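Local coordinates for pyocin-S2 immunity protein (Pseudomonas aeruginosa, PDB 4QKO) that binds the nuclease domain of the bacteriocin pyocin S2 in a two-chain complex and so probably gives immunity to the toxin, at residues P29-E32 / S33-A37. Residues are numbered along the deposited sequence; the frame is centred on the assembly and turned at random.
Sequences PTEE and SHIQA
T30 and S33 tie the first turn of helix 31-45 together through two bonds between side chain and backbone, both donated by S33. T30 is the N-cap: its hydroxyl OG1 accepts from the amide of S33, with OG1 2.9 Å from S33 N and an N-H...O angle of 146°. A chi1 of 62° sets OG1 between the backbone N and the carbonyl carbon, where it meets S33 N. S33 also donates from OG to the carbonyl oxygen of T30 over a short 2.5 Å, lying in the carbonyl plane on a lone pair. The serine's own chi1 of 68° folds its hydroxyl back toward the start of the helix, where P29 CD packs against OG at 3.7 Å.

Backbone bonds continue the grip. T30 O takes a second donor, H34 N, at 3.0 Å, so serine hydroxyl and histidine amide share one acceptor. The next two amides follow the same i to i+4 pattern, I35 N to E31 O at 2.9 Å and Q36 N to E32 O at 3.2 Å.

Van der Waals contact adds little: I35 CG1 lies 3.4 Å from E31 O, and Q36 CB and CG run beside E32 O, while E31 CG and I35 CD1 stay 4.3 Å apart.

The polar ends of E31 and H34 point out of this turn. The extended E31 carries its carboxylate to K97 and R53 of the Pyocin-S2 chain, both through salt bridges to OE2. The H34 ring is held at both nitrogens, by I20 O of its own chain and by Y85 OH of the Pyocin-S2 chain; I35 also packs on that tyrosine. The arrangement is a threonine N-cap with the classic i to i+3 capping bond, here opening a helix of the colicin-type immunity protein that presents E31, H34 and I35 to the nuclease.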
loop_
_atom_site.group_PDB
_atom_site.type_symbol
_atom_site.label_atom_id
_atom_site.label_comp_id
_atom_site.label_asym_id
_atom_site.label_seq_id
_atom_site.Cartn_x
_atom_site.Cartn_y
_atom_site.Cartn_z
ATOM N N PRO A 29 -12.354 0.218 9.911
ATOM C CA PRO A 29 -11.960 1.380 10.666
ATOM C C PRO A 29 -10.436 1.438 10.865
ATOM O O PRO A 29 -9.891 2.531 10.949
ATOM C CB PRO A 29 -12.643 1.201 12.020
ATOM C CG PRO A 29 -13.385 -0.042 11.992
ATOM C CD PRO A 29 -13.190 -0.714 10.666
ATOM N N THR A 30 -9.786 0.273 10.977
ATOM C CA THR A 30 -8.332 0.182 11.159
ATOM C C THR A 30 -7.584 -0.332 9.913
ATOM O O THR A 30 -8.151 -1.117 9.102
ATOM C CB THR A 30 -8.010 -0.817 12.259
ATOM O OG1 THR A 30 -8.474 -2.098 11.898
ATOM C CG2 THR A 30 -8.642 -0.394 13.630
ATOM N N GLU A 31 -6.309 0.058 9.810
ATOM C CA GLU A 31 -5.443 -0.387 8.741
ATOM C C GLU A 31 -5.350 -1.911 8.747
ATOM O O GLU A 31 -5.363 -2.565 7.674
ATOM C CB GLU A 31 -4.038 0.267 8.812
ATOM C CG GLU A 31 -3.175 -0.058 7.612
ATOM C CD GLU A 31 -1.827 0.655 7.587
ATOM O OE1 GLU A 31 -1.509 1.422 8.521
ATOM O OE2 GLU A 31 -1.047 0.431 6.643
ATOM N N GLU A 32 -5.321 -2.470 9.946
ATOM C CA GLU A 32 -5.269 -3.940 10.128
ATOM C C GLU A 32 -6.522 -4.638 9.606
ATOM O O GLU A 32 -6.428 -5.739 9.040
ATOM C CB GLU A 32 -5.040 -4.294 11.608
ATOM C CG GLU A 32 -3.683 -3.824 12.172
ATOM C CD GLU A 32 -3.546 -2.296 12.509
ATOM O OE1 GLU A 32 -4.531 -1.493 12.529
ATOM O OE2 GLU A 32 -2.394 -1.869 12.749
ATOM N N SER A 33 -7.694 -3.993 9.778
ATOM C CA SER A 33 -8.937 -4.524 9.246
ATOM C C SER A 33 -8.947 -4.477 7.715
ATOM O O SER A 33 -9.482 -5.392 7.046
ATOM C CB SER A 33 -10.192 -3.791 9.735
ATOM O OG SER A 33 -10.291 -2.461 9.246
ATOM N N HIS A 34 -8.393 -3.405 7.145
ATOM C CA HIS A 34 -8.320 -3.316 5.690
ATOM C C HIS A 34 -7.392 -4.382 5.113
ATOM O O HIS A 34 -7.678 -4.963 4.054
ATOM C CB HIS A 34 -7.810 -1.921 5.274
ATOM C CG HIS A 34 -8.031 -1.605 3.852
ATOM N ND1 HIS A 34 -7.072 -1.866 2.893
ATOM C CD2 HIS A 34 -9.077 -1.044 3.205
ATOM C CE1 HIS A 34 -7.528 -1.481 1.717
ATOM N NE2 HIS A 34 -8.743 -0.968 1.874
ATOM N N ILE A 35 -6.266 -4.603 5.757
ATOM C CA ILE A 35 -5.329 -5.597 5.271
ATOM C C ILE A 35 -5.993 -6.954 5.225
ATOM O O ILE A 35 -5.827 -7.719 4.244
ATOM C CB ILE A 35 -4.018 -5.643 6.096
ATOM C CG1 ILE A 35 -3.162 -4.401 5.841
ATOM C CG2 ILE A 35 -3.200 -6.888 5.731
ATOM C CD1 ILE A 35 -2.037 -4.131 6.827
ATOM N N GLN A 36 -6.761 -7.262 6.275
ATOM C CA GLN A 36 -7.509 -8.514 6.316
ATOM C C GLN A 36 -8.500 -8.675 5.206
ATOM O O GLN A 36 -8.604 -9.750 4.610
ATOM C CB GLN A 36 -8.221 -8.680 7.667
ATOM C CG GLN A 36 -7.225 -9.120 8.700
ATOM C CD GLN A 36 -6.510 -10.397 8.241
ATOM O OE1 GLN A 36 -7.179 -11.406 7.907
ATOM N NE2 GLN A 36 -5.142 -10.350 8.173
ATOM N N ALA A 37 -9.192 -7.603 4.875
ATOM C CA ALA A 37 -10.149 -7.650 3.774
ATOM C C ALA A 37 -9.432 -7.858 2.411
ATOM O O ALA A 37 -9.899 -8.606 1.587
ATOM C CB ALA A 37 -10.907 -6.373 3.751
#